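Local coordinates for protein Two-component system sensor histidine kinase (Bacteroides thetaiotaomicron, PDB 3OTT) that probably senses saccharides with its extracellular beta-propeller domains and relays the signal as a histidine kinase that controls transcription, at residues B[38-43]-B[61-65]; B[66-71]-B[105-110]; B[247-253]-B[279-284]. All blocks are in the same frame, centred on the assembly; numbering follows the deposited sequence.

Contact 1: B[38-43]-B[61-65]; sequences GSNKGL and NNTRI
The carboxamide of Asn62 meets Lys41 through the edge that carries ND2: Lys41 O lies almost within the amide plane, and ND2 approaches it on a lone pair, in the carbonyl plane, at 2.9 Å. The guanidinium of Arg64 uses a face instead, with Asn40 CB over its centre; Arg64 is modelled in two conformers, so this cover is doubtful. Both groups flank a type I turn, Ser39 to Gly42, that joins the second and third strands of a beta-propeller blade. The connection 61-65, on its way to the first strand of the next blade, wraps this turn.

Asn62 reaches the turn because its CG stands anti to the backbone N (chi1 -176°), which lays the side chain alongside that of Lys41. Its OD1 is taken by Gly58 N, so the amide is gripped at both ends and its rotation is fixed. A leucine here would probably leave Lys41 O without this donor and Gly58 N without its acceptor, and so weaken the hold on this end of the connection.

The backbone adds a second tie, Ile65 N to Ser39 O at 3.2 Å. Gly42 N binds the same oxygen from the opposite face of its plane. Ser39 OG accepts from Lys41 N, an ST turn, and donates to Gly42 O at 2.7 Å. Two glycines make the close approach possible: a CB on Gly38 would clash with Ile65 CG2, and one on Gly42 would clash with Asn61 O and, at phi 138°, also with the carbonyl oxygen of Lys41. Ile65 packs against the turn, its CG1 3.8 Å from Gly42 C. At the far end a single water accepts from Leu43 N and donates to Asn61 O, both at 2.8 Å.

Contact 2: B[66-71]-B[105-110]; sequences YCGVII and VRTMAL
Tyr66 and Arg106 are brought together by matching first torsions, each CG anti to its own carbonyl carbon, and by a bend at chi2 of Arg106 (-69°) that folds the guanidinium back over the tyrosine. The two side chains run alongside each other in the same direction. Their flat groups stack with planes 9° apart and centres separated by 3.7 Å, and CZ of Arg106 sits close to the ring normal, so the contact is also a cation-pi interaction. NH1 lies over the middle of the ring face, 3.5 Å from Tyr66 CD2. It is held there by donating to Val105 O at 3.2 Å; this bond enters from above the carbonyl plane rather than on a lone pair, although it stays within the guanidinium plane. The same carbonyl oxygen packs 3.5 Å from Tyr66 CB. The phenol hydroxyl is engaged by Asp81.

Away from the stack the contact is apolar. Cys67 SG touches both Val105 CG1, at 4.0 Å, and Met108 CG, at 3.7 Å, which lie on one side of it. The placement of the Met108 methyl, modelled too close to Gly68, is doubtful. Farther along, Ile71 CD1 meets Leu110 CD1 at 4.0 Å.

This is side-chain packing between first strands of successive propeller blades. Strands 67-71 and 105-110 run 25° from parallel and their axes approach to 6.1 Å; with no hydrogen bond between the segments, they belong to separate sheets packed through side chains. Each strand pairs instead within its own blade: 67-71 with 75-79, and 105-110 with 114-119, where Arg106 and Thr107 form a classic beta bulge opposite Gly118. On its other face 105-110 meets the blade that follows, with Thr107 and Ala109 against strand 148-153.

Contact 3: B[247-253]-B[279-284]; sequences AGTDNGL and NIIWNI
A blade-to-blade junction of the N-terminal beta-propeller is formed where the hairpin turn of 247-253, between the second and third strands of one blade, receives residues 279-284 as they enter the first strand of the next. Ile281 N donates to Thr249 O at 2.9 Å in a nearly straight bond (178° at the hydrogen), while Gly252 N reaches a lone pair of Asn279 O at 2.7 Å. The two bonds run in opposite directions and so clamp the turn from both ends.

The turn is braced internally by Thr249, whose OG1 accepts from Asn251 N at 2.6 Å, an ST turn, and donates to Gly252 O. Thr249 N binds that same oxygen from the other face of its plane.

Beneath the turn, Ile281 carries the packing. Its CG1 is anti to the carbonyl carbon, and CD1 extends to 3.4 Å from Gly252 C and 3.7 Å from Leu253 CB. Ile284 CD1 meets Leu253 CD1 at 3.8 Å. Gly248 has to lack a side chain, since a CB would clash with Ile281 CG2. Asn279 turns its OD1 to His268 N, and Asp250 binds Ser233.

Such a turn, with a serine or threonine at its start and glycine at its end, gripped by the incoming inter-blade connection, recurs here at Ser39-Gly42 and fits the repeating blades of a two-component regulator propeller.

Overall arrangement
All three contacts lie in the N-terminal propeller of this extracellular region, on the same side of the chain's centre, and each joins consecutive four-stranded blades. They follow in series along the chain. Contacts 1 and 2 lie 14 Å apart between centres and adjoin in sequence: the 61-65 connection of contact 1 runs directly into strand 67-71 of contact 2. Contact 3 comes later, its centre 20 Å from contact 1 and 19 Å from contact 2. Its strand 281-286 belongs to the sheet completed by the N-terminal strand 13-15, which closes the ring. Contacts 1 and 3 tie turn to connection, whereas contact 2 packs sheet faces, two complementary ways of holding neighbouring blades together.

Contact 1: B[38-43]-B[61-65]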
ATOM      1  N   GLY B  38     -13.829   3.480 -27.912  1.00 14.50           N
ATOM      2  CA  GLY B  38     -13.995   4.635 -28.775  1.00 14.12           C
ATOM      3  C   GLY B  38     -13.872   4.185 -30.228  1.00 14.44           C
ATOM      4  O   GLY B  38     -12.950   3.456 -30.594  1.00 16.14           O
ATOM      5  N   SER B  39     -14.808   4.565 -31.072  1.00 13.28           N
ATOM      6  CA  SER B  39     -14.772   4.109 -32.440  1.00 13.32           C
ATOM      7  C   SER B  39     -14.885   5.327 -33.365  1.00 13.45           C
ATOM      8  O   SER B  39     -15.112   6.445 -32.866  1.00 12.81           O
ATOM      9  CB  SER B  39     -15.961   3.201 -32.710  1.00 12.40           C
ATOM     10  OG  SER B  39     -17.139   4.009 -32.835  1.00 13.72           O
ATOM     11  N   ASN B  40     -14.803   5.099 -34.686  1.00 12.55           N
ATOM     12  CA  ASN B  40     -14.901   6.190 -35.669  1.00 14.13           C
ATOM     13  C   ASN B  40     -16.257   6.888 -35.685  1.00 14.79           C
ATOM     14  O   ASN B  40     -16.393   7.918 -36.318  1.00 16.74           O
ATOM     15  CB  ASN B  40     -14.520   5.716 -37.112  1.00 13.05           C
ATOM     16  CG  ASN B  40     -15.361   4.491 -37.632  1.00 15.41           C
ATOM     17  OD1 ASN B  40     -15.591   3.488 -36.928  1.00 11.86           O
ATOM     18  ND2 ASN B  40     -15.772   4.572 -38.901  1.00 12.45           N
ATOM     19  N   LYS B  41     -17.265   6.292 -35.048  1.00 15.26           N
ATOM     20  CA  LYS B  41     -18.657   6.803 -35.021  1.00 15.82           C
ATOM     21  C   LYS B  41     -19.114   7.178 -33.602  1.00 14.67           C
ATOM     22  O   LYS B  41     -20.206   7.677 -33.426  1.00 15.85           O
ATOM     23  CB  LYS B  41     -19.648   5.730 -35.525  1.00 15.91           C
ATOM     24  CG  LYS B  41     -19.552   5.347 -37.037  1.00 19.20           C
ATOM     25  CD  LYS B  41     -19.814   6.524 -37.959  1.00 19.42           C
ATOM     26  CE  LYS B  41     -19.108   6.389 -39.313  1.00 25.35           C
ATOM     27  NZ  LYS B  41     -19.920   5.624 -40.332  1.00 32.09           N
ATOM     28  N   GLY B  42     -18.324   6.897 -32.579  1.00 12.80           N
ATOM     29  CA  GLY B  42     -18.693   7.312 -31.241  1.00 11.40           C
ATOM     30  C   GLY B  42     -18.412   6.231 -30.248  1.00 11.47           C
ATOM     31  O   GLY B  42     -17.711   5.256 -30.549  1.00 12.24           O
ATOM     32  N   LEU B  43     -18.998   6.363 -29.079  1.00 11.21           N
ATOM     33  CA  LEU B  43     -18.597   5.564 -27.940  1.00 10.77           C
ATOM     34  C   LEU B  43     -19.451   4.291 -27.856  1.00 12.36           C
ATOM     35  O   LEU B  43     -20.655   4.384 -28.032  1.00 13.86           O
ATOM     36  CB  LEU B  43     -18.763   6.424 -26.676  1.00  9.29           C
ATOM     37  CG  LEU B  43     -18.689   5.679 -25.322  1.00 12.77           C
ATOM     38  CD1 LEU B  43     -17.226   5.280 -25.062  1.00  9.62           C
ATOM     39  CD2 LEU B  43     -19.264   6.470 -24.137  1.00 13.54           C
ATOM     40  N   ASN B  61     -22.648  13.601 -30.538  1.00 22.37           N
ATOM     41  CA  ASN B  61     -21.966  12.402 -29.943  1.00 19.69           C
ATOM     42  C   ASN B  61     -21.615  11.260 -30.918  1.00 18.82           C
ATOM     43  O   ASN B  61     -20.911  10.338 -30.550  1.00 15.74           O
ATOM     44  CB  ASN B  61     -22.777  11.806 -28.778  1.00 18.79           C
ATOM     45  CG  ASN B  61     -24.203  11.594 -29.142  1.00 20.32           C
ATOM     46  OD1 ASN B  61     -24.532  10.935 -30.146  1.00 19.17           O
ATOM     47  ND2 ASN B  61     -25.079  12.215 -28.380  1.00 21.64           N
ATOM     48  N   ASN B  62     -22.169  11.334 -32.129  1.00 19.78           N
ATOM     49  CA  ASN B  62     -21.929  10.416 -33.240  1.00 20.43           C
ATOM     50  C   ASN B  62     -20.713  10.960 -33.982  1.00 20.74           C
ATOM     51  O   ASN B  62     -20.864  11.619 -34.996  1.00 21.20           O
ATOM     52  CB  ASN B  62     -23.134  10.491 -34.172  1.00 20.88           C
ATOM     53  CG  ASN B  62     -23.092   9.497 -35.352  1.00 24.81           C
ATOM     54  OD1 ASN B  62     -23.870   9.663 -36.290  1.00 29.42           O
ATOM     55  ND2 ASN B  62     -22.252   8.444 -35.286  1.00 22.88           N
ATOM     56  N   THR B  63     -19.513  10.721 -33.452  1.00 18.90           N
ATOM     57  CA  THR B  63     -18.335  11.391 -33.949  1.00 17.74           C
ATOM     58  C   THR B  63     -17.147  10.534 -33.622  1.00 16.84           C
ATOM     59  O   THR B  63     -17.236   9.622 -32.796  1.00 16.98           O
ATOM     60  CB  THR B  63     -18.215  12.836 -33.356  1.00 18.20           C
ATOM     61  OG1 THR B  63     -17.218  13.574 -34.040  1.00 19.59           O
ATOM     62  CG2 THR B  63     -17.935  12.852 -31.829  1.00 16.01           C
ATOM     63  N   ARG B  64     -16.028  10.768 -34.277  1.00 15.36           N
ATOM     64  CA  ARG B  64     -14.879   9.913 -34.073  0.50 14.82           C
ATOM     65  C   ARG B  64     -14.195  10.252 -32.745  1.00 14.67           C
ATOM     66  O   ARG B  64     -13.991  11.416 -32.421  1.00 14.38           O
ATOM     67  CB  ARG B  64     -13.906  10.004 -35.260  0.50 14.72           C
ATOM     68  CG  ARG B  64     -12.612   9.199 -35.092  0.50 17.46           C
ATOM     69  CD  ARG B  64     -11.661   9.298 -36.320  0.50 23.09           C
ATOM     70  NE  ARG B  64     -11.088   7.991 -36.659  0.50 24.00           N
ATOM     71  CZ  ARG B  64     -11.017   7.499 -37.904  0.50 24.41           C
ATOM     72  NH1 ARG B  64     -11.415   8.217 -38.976  0.50 22.30           N
ATOM     73  NH2 ARG B  64     -10.517   6.297 -38.082  0.50 18.73           N
ATOM     74  N   ILE B  65     -13.822   9.216 -32.003  1.00 14.06           N
ATOM     75  CA  ILE B  65     -13.144   9.360 -30.752  1.00 14.35           C
ATOM     76  C   ILE B  65     -11.655   9.033 -30.965  1.00 15.48           C
ATOM     77  O   ILE B  65     -11.330   8.005 -31.556  1.00 15.56           O
ATOM     78  CB  ILE B  65     -13.684   8.322 -29.740  1.00 13.72           C
ATOM     79  CG1 ILE B  65     -15.225   8.317 -29.694  1.00 15.96           C
ATOM     80  CG2 ILE B  65     -13.088   8.523 -28.298  1.00 10.74           C
ATOM     81  CD1 ILE B  65     -15.808   9.603 -29.208  1.00 14.20           C
TER
HETATM   82  O   HOH W   1     -20.026   8.913 -28.369  1.00  2.00           O

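Contact 2: B[66-71]-B[105-110]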
ATOM      1  N   TYR B  66     -10.745   9.859 -30.462  1.00 14.99           N
ATOM      2  CA  TYR B  66      -9.314   9.564 -30.699  1.00 14.55           C
ATOM      3  C   TYR B  66      -8.599   9.016 -29.494  1.00 15.03           C
ATOM      4  O   TYR B  66      -7.550   8.388 -29.637  1.00 16.02           O
ATOM      5  CB  TYR B  66      -8.603  10.807 -31.200  1.00 14.02           C
ATOM      6  CG  TYR B  66      -9.140  11.279 -32.535  1.00 12.25           C
ATOM      7  CD1 TYR B  66      -8.583  10.808 -33.743  1.00 10.96           C
ATOM      8  CD2 TYR B  66     -10.188  12.235 -32.586  1.00 13.05           C
ATOM      9  CE1 TYR B  66      -9.068  11.246 -34.995  1.00 14.05           C
ATOM     10  CE2 TYR B  66     -10.721  12.687 -33.869  1.00 16.74           C
ATOM     11  CZ  TYR B  66     -10.150  12.168 -35.050  1.00 16.44           C
ATOM     12  OH  TYR B  66     -10.606  12.605 -36.258  1.00 20.32           O
ATOM     13  N   CYS B  67      -9.149   9.274 -28.309  1.00 15.30           N
ATOM     14  CA  CYS B  67      -8.485   8.944 -27.077  1.00 16.86           C
ATOM     15  C   CYS B  67      -9.507   9.183 -25.982  1.00 17.00           C
ATOM     16  O   CYS B  67     -10.518   9.834 -26.239  1.00 17.83           O
ATOM     17  CB  CYS B  67      -7.278   9.862 -26.855  1.00 16.59           C
ATOM     18  SG  CYS B  67      -7.738  11.584 -26.586  1.00 17.03           S
ATOM     19  N   GLY B  68      -9.233   8.666 -24.789  1.00 15.50           N
ATOM     20  CA  GLY B  68     -10.092   8.883 -23.643  1.00 16.06           C
ATOM     21  C   GLY B  68      -9.374   8.644 -22.344  1.00 15.74           C
ATOM     22  O   GLY B  68      -8.384   7.953 -22.335  1.00 16.25           O
ATOM     23  N   VAL B  69      -9.864   9.245 -21.256  1.00 15.30           N
ATOM     24  CA  VAL B  69      -9.500   8.863 -19.912  1.00 14.75           C
ATOM     25  C   VAL B  69     -10.725   8.935 -19.012  1.00 15.07           C
ATOM     26  O   VAL B  69     -11.658   9.670 -19.313  1.00 14.01           O
ATOM     27  CB  VAL B  69      -8.433   9.791 -19.239  1.00 16.11           C
ATOM     28  CG1 VAL B  69      -7.121   9.524 -19.800  1.00 18.81           C
ATOM     29  CG2 VAL B  69      -8.808  11.252 -19.321  1.00 12.34           C
ATOM     30  N   ILE B  70     -10.692   8.197 -17.905  1.00 13.65           N
ATOM     31  CA  ILE B  70     -11.760   8.234 -16.935  1.00 15.76           C
ATOM     32  C   ILE B  70     -11.393   9.287 -15.860  1.00 17.38           C
ATOM     33  O   ILE B  70     -10.274   9.248 -15.322  1.00 17.11           O
ATOM     34  CB  ILE B  70     -11.962   6.833 -16.326  1.00 15.80           C
ATOM     35  CG1 ILE B  70     -12.455   5.855 -17.411  1.00 16.84           C
ATOM     36  CG2 ILE B  70     -12.904   6.882 -15.126  1.00 16.41           C
ATOM     37  CD1 ILE B  70     -12.711   4.393 -16.884  1.00 17.62           C
ATOM     38  N   ILE B  71     -12.357  10.163 -15.533  1.00 17.44           N
ATOM     39  CA  ILE B  71     -12.202  11.257 -14.591  1.00 16.06           C
ATOM     40  C   ILE B  71     -13.256  11.140 -13.453  1.00 17.22           C
ATOM     41  O   ILE B  71     -14.422  10.837 -13.699  1.00 16.80           O
ATOM     42  CB  ILE B  71     -12.374  12.650 -15.355  1.00 16.62           C
ATOM     43  CG1 ILE B  71     -11.271  12.907 -16.397  1.00 14.05           C
ATOM     44  CG2 ILE B  71     -12.503  13.810 -14.440  1.00 12.21           C
ATOM     45  CD1 ILE B  71      -9.883  12.747 -15.891  1.00 15.67           C
ATOM     46  N   VAL B 105      -8.355  17.082 -30.402  1.00 14.43           N
ATOM     47  CA  VAL B 105      -7.628  16.403 -29.373  1.00 12.29           C
ATOM     48  C   VAL B 105      -7.282  14.970 -29.834  1.00 13.66           C
ATOM     49  O   VAL B 105      -8.150  14.223 -30.433  1.00 11.88           O
ATOM     50  CB  VAL B 105      -8.473  16.382 -28.113  1.00 12.98           C
ATOM     51  CG1 VAL B 105      -7.872  15.510 -27.045  1.00  9.07           C
ATOM     52  CG2 VAL B 105      -8.674  17.836 -27.584  1.00 13.20           C
ATOM     53  N   ARG B 106      -6.064  14.558 -29.477  1.00 12.37           N
ATOM     54  CA  ARG B 106      -5.501  13.322 -29.977  1.00 14.76           C
ATOM     55  C   ARG B 106      -4.971  12.497 -28.823  1.00 15.59           C
ATOM     56  O   ARG B 106      -4.867  11.287 -28.934  1.00 17.41           O
ATOM     57  CB  ARG B 106      -4.362  13.584 -30.967  1.00 15.50           C
ATOM     58  CG  ARG B 106      -4.767  14.064 -32.334  1.00 17.55           C
ATOM     59  CD  ARG B 106      -5.484  12.948 -33.138  1.00 17.34           C
ATOM     60  NE  ARG B 106      -5.926  13.449 -34.450  1.00 14.08           N
ATOM     61  CZ  ARG B 106      -7.009  14.206 -34.615  1.00 17.91           C
ATOM     62  NH1 ARG B 106      -7.741  14.564 -33.553  1.00 17.02           N
ATOM     63  NH2 ARG B 106      -7.385  14.594 -35.837  1.00 16.57           N
ATOM     64  N   THR B 107      -4.655  13.119 -27.693  1.00 15.80           N
ATOM     65  CA  THR B 107      -4.032  12.376 -26.610  1.00 15.32           C
ATOM     66  C   THR B 107      -4.298  13.052 -25.300  1.00 15.50           C
ATOM     67  O   THR B 107      -4.424  14.296 -25.246  1.00 15.33           O
ATOM     68  CB  THR B 107      -2.459  12.222 -26.846  1.00 16.47           C
ATOM     69  OG1 THR B 107      -1.890  11.556 -25.723  1.00 17.66           O
ATOM     70  CG2 THR B 107      -1.725  13.654 -26.913  1.00 17.32           C
ATOM     71  N   MET B 108      -4.386  12.270 -24.224  1.00 16.02           N
ATOM     72  CA  MET B 108      -4.715  12.814 -22.869  1.00 15.95           C
ATOM     73  C   MET B 108      -3.940  12.065 -21.811  1.00 15.09           C
ATOM     74  O   MET B 108      -3.707  10.893 -21.992  1.00 15.36           O
ATOM     75  CB  MET B 108      -6.182  12.674 -22.542  1.00 16.34           C
ATOM     76  CG  MET B 108      -7.131  13.463 -23.441  1.00 22.32           C
ATOM     77  SD  MET B 108      -8.956  13.427 -23.023  1.00 30.75           S
ATOM     78  CE  MET B 108      -9.358  11.817 -23.300  1.00 26.04           C
ATOM     79  N   ALA B 109      -3.496  12.740 -20.738  1.00 14.34           N
ATOM     80  CA  ALA B 109      -2.793  12.064 -19.647  1.00 13.65           C
ATOM     81  C   ALA B 109      -3.034  12.848 -18.406  1.00 14.12           C
ATOM     82  O   ALA B 109      -2.877  14.091 -18.416  1.00 15.32           O
ATOM     83  CB  ALA B 109      -1.325  11.975 -19.932  1.00 13.90           C
ATOM     84  N   LEU B 110      -3.449  12.152 -17.346  1.00 13.47           N
ATOM     85  CA  LEU B 110      -3.636  12.782 -16.017  1.00 14.67           C
ATOM     86  C   LEU B 110      -2.334  12.889 -15.222  1.00 14.51           C
ATOM     87  O   LEU B 110      -1.502  11.962 -15.268  1.00 13.27           O
ATOM     88  CB  LEU B 110      -4.483  11.886 -15.166  1.00 16.04           C
ATOM     89  CG  LEU B 110      -5.949  12.158 -15.131  1.00 20.02           C
ATOM     90  CD1 LEU B 110      -6.621  10.903 -14.527  1.00 21.13           C
ATOM     91  CD2 LEU B 110      -6.225  13.460 -14.313  1.00 19.55           C
TER

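Contact 3: B[247-253]-B[279-284]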
ATOM      1  N   ALA B 247       3.827  -4.096 -29.821  1.00 13.76           N
ATOM      2  CA  ALA B 247       3.898  -2.909 -30.663  1.00 14.51           C
ATOM      3  C   ALA B 247       2.887  -3.036 -31.787  1.00 14.70           C
ATOM      4  O   ALA B 247       2.929  -4.017 -32.541  1.00 16.22           O
ATOM      5  CB  ALA B 247       5.330  -2.722 -31.224  1.00 13.63           C
ATOM      6  N   GLY B 248       1.979  -2.074 -31.900  1.00 14.93           N
ATOM      7  CA  GLY B 248       0.964  -2.110 -32.965  1.00 13.67           C
ATOM      8  C   GLY B 248       1.387  -1.245 -34.123  1.00 15.76           C
ATOM      9  O   GLY B 248       1.773  -0.086 -33.954  1.00 15.81           O
ATOM     10  N   THR B 249       1.361  -1.817 -35.325  1.00 17.06           N
ATOM     11  CA  THR B 249       1.874  -1.117 -36.481  1.00 18.17           C
ATOM     12  C   THR B 249       0.766  -1.001 -37.505  1.00 18.74           C
ATOM     13  O   THR B 249      -0.346  -1.407 -37.262  1.00 18.12           O
ATOM     14  CB  THR B 249       3.145  -1.838 -37.076  1.00 18.13           C
ATOM     15  OG1 THR B 249       2.754  -3.023 -37.783  1.00 17.55           O
ATOM     16  CG2 THR B 249       4.151  -2.238 -35.960  1.00 18.40           C
ATOM     17  N   ASP B 250       1.095  -0.501 -38.678  1.00 20.39           N
ATOM     18  CA  ASP B 250       0.235  -0.709 -39.799  1.00 22.40           C
ATOM     19  C   ASP B 250       0.501  -1.993 -40.539  1.00 21.47           C
ATOM     20  O   ASP B 250      -0.114  -2.212 -41.580  1.00 22.04           O
ATOM     21  CB  ASP B 250       0.228   0.458 -40.785  1.00 24.29           C
ATOM     22  CG  ASP B 250       1.524   1.084 -40.913  1.00 30.91           C
ATOM     23  OD1 ASP B 250       2.440   0.465 -41.490  1.00 40.54           O
ATOM     24  OD2 ASP B 250       1.618   2.233 -40.442  1.00 42.62           O
ATOM     25  N   ASN B 251       1.350  -2.867 -40.017  1.00 20.04           N
ATOM     26  CA  ASN B 251       1.478  -4.195 -40.665  1.00 20.59           C
ATOM     27  C   ASN B 251       1.525  -5.249 -39.592  1.00 19.94           C
ATOM     28  O   ASN B 251       2.437  -6.114 -39.558  1.00 20.07           O
ATOM     29  CB  ASN B 251       2.661  -4.256 -41.649  1.00 20.67           C
ATOM     30  CG  ASN B 251       2.745  -5.614 -42.444  1.00 26.74           C
ATOM     31  OD1 ASN B 251       1.735  -6.162 -42.918  1.00 29.94           O
ATOM     32  ND2 ASN B 251       3.993  -6.149 -42.589  1.00 30.20           N
ATOM     33  N   GLY B 252       0.565  -5.121 -38.664  1.00 18.23           N
ATOM     34  CA  GLY B 252       0.317  -6.128 -37.650  1.00 16.77           C
ATOM     35  C   GLY B 252       1.008  -5.825 -36.342  1.00 16.67           C
ATOM     36  O   GLY B 252       1.465  -4.722 -36.096  1.00 16.45           O
ATOM     37  N   LEU B 253       1.083  -6.855 -35.523  1.00 16.92           N
ATOM     38  CA  LEU B 253       1.562  -6.831 -34.158  1.00 16.50           C
ATOM     39  C   LEU B 253       2.946  -7.466 -34.001  1.00 15.76           C
ATOM     40  O   LEU B 253       3.202  -8.535 -34.531  1.00 15.58           O
ATOM     41  CB  LEU B 253       0.552  -7.619 -33.258  1.00 15.86           C
ATOM     42  CG  LEU B 253       0.853  -7.759 -31.757  1.00 16.70           C
ATOM     43  CD1 LEU B 253       0.885  -6.439 -30.984  1.00 14.38           C
ATOM     44  CD2 LEU B 253      -0.156  -8.704 -31.182  1.00 16.61           C
ATOM     45  N   ASN B 279      -4.723  -5.574 -39.869  1.00 16.99           N
ATOM     46  CA  ASN B 279      -3.258  -5.390 -39.713  1.00 17.07           C
ATOM     47  C   ASN B 279      -2.938  -4.001 -39.177  1.00 17.97           C
ATOM     48  O   ASN B 279      -1.794  -3.746 -38.743  1.00 19.22           O
ATOM     49  CB  ASN B 279      -2.510  -5.612 -41.060  1.00 15.05           C
ATOM     50  CG  ASN B 279      -2.284  -7.097 -41.383  1.00 18.47           C
ATOM     51  OD1 ASN B 279      -2.371  -7.969 -40.509  1.00 18.07           O
ATOM     52  ND2 ASN B 279      -2.024  -7.396 -42.650  1.00 15.08           N
ATOM     53  N   ILE B 280      -3.897  -3.074 -39.257  1.00 17.91           N
ATOM     54  CA  ILE B 280      -3.611  -1.770 -38.775  1.00 18.30           C
ATOM     55  C   ILE B 280      -4.050  -1.628 -37.344  1.00 19.15           C
ATOM     56  O   ILE B 280      -5.262  -1.533 -37.082  1.00 19.76           O
ATOM     57  CB  ILE B 280      -4.192  -0.632 -39.625  1.00 19.12           C
ATOM     58  CG1 ILE B 280      -3.545  -0.606 -41.027  1.00 19.49           C
ATOM     59  CG2 ILE B 280      -3.913   0.718 -38.905  1.00 16.98           C
ATOM     60  CD1 ILE B 280      -4.467  -0.102 -42.172  1.00 18.22           C
ATOM     61  N   ILE B 281      -3.086  -1.539 -36.414  1.00 18.52           N
ATOM     62  CA  ILE B 281      -3.426  -1.539 -34.982  1.00 18.39           C
ATOM     63  C   ILE B 281      -3.304  -0.159 -34.314  1.00 19.50           C
ATOM     64  O   ILE B 281      -2.198   0.252 -33.925  1.00 21.00           O
ATOM     65  CB  ILE B 281      -2.579  -2.590 -34.218  1.00 17.69           C
ATOM     66  CG1 ILE B 281      -2.869  -4.001 -34.747  1.00 18.74           C
ATOM     67  CG2 ILE B 281      -2.905  -2.594 -32.720  1.00 16.71           C
ATOM     68  CD1 ILE B 281      -1.743  -5.001 -34.479  1.00 17.64           C
ATOM     69  N   TRP B 282      -4.439   0.527 -34.156  1.00 18.94           N
ATOM     70  CA  TRP B 282      -4.534   1.889 -33.577  1.00 18.76           C
ATOM     71  C   TRP B 282      -4.280   1.970 -32.094  1.00 18.19           C
ATOM     72  O   TRP B 282      -3.773   2.973 -31.657  1.00 18.63           O
ATOM     73  CB  TRP B 282      -5.892   2.567 -33.845  1.00 17.82           C
ATOM     74  CG  TRP B 282      -6.176   2.757 -35.312  1.00 22.12           C
ATOM     75  CD1 TRP B 282      -7.098   2.063 -36.079  1.00 21.61           C
ATOM     76  CD2 TRP B 282      -5.474   3.614 -36.217  1.00 21.62           C
ATOM     77  NE1 TRP B 282      -7.038   2.492 -37.365  1.00 20.30           N
ATOM     78  CE2 TRP B 282      -6.051   3.438 -37.482  1.00 20.61           C
ATOM     79  CE3 TRP B 282      -4.428   4.546 -36.063  1.00 27.83           C
ATOM     80  CZ2 TRP B 282      -5.635   4.152 -38.608  1.00 21.76           C
ATOM     81  CZ3 TRP B 282      -3.991   5.267 -37.218  1.00 28.83           C
ATOM     82  CH2 TRP B 282      -4.608   5.058 -38.459  1.00 27.21           C
ATOM     83  N   ASN B 283      -4.644   0.936 -31.326  1.00 17.75           N
ATOM     84  CA  ASN B 283      -4.523   0.949 -29.864  1.00 16.22           C
ATOM     85  C   ASN B 283      -4.460  -0.451 -29.301  1.00 15.24           C
ATOM     86  O   ASN B 283      -5.107  -1.375 -29.820  1.00 15.46           O
ATOM     87  CB  ASN B 283      -5.700   1.751 -29.199  1.00 17.60           C
ATOM     88  CG  ASN B 283      -5.401   2.145 -27.748  1.00 20.83           C
ATOM     89  OD1 ASN B 283      -5.881   1.479 -26.781  1.00 26.27           O
ATOM     90  ND2 ASN B 283      -4.591   3.203 -27.569  1.00 17.52           N
ATOM     91  N   ILE B 284      -3.668  -0.618 -28.241  1.00 14.35           N
ATOM     92  CA  ILE B 284      -3.548  -1.873 -27.554  1.00 13.08           C
ATOM     93  C   ILE B 284      -3.776  -1.537 -26.116  1.00 15.48           C
ATOM     94  O   ILE B 284      -3.160  -0.610 -25.543  1.00 15.19           O
ATOM     95  CB  ILE B 284      -2.099  -2.524 -27.710  1.00 14.74           C
ATOM     96  CG1 ILE B 284      -1.686  -2.699 -29.187  1.00 12.47           C
ATOM     97  CG2 ILE B 284      -1.982  -3.864 -26.979  1.00  8.59           C
ATOM     98  CD1 ILE B 284      -0.188  -3.205 -29.349  1.00 17.89           C
TER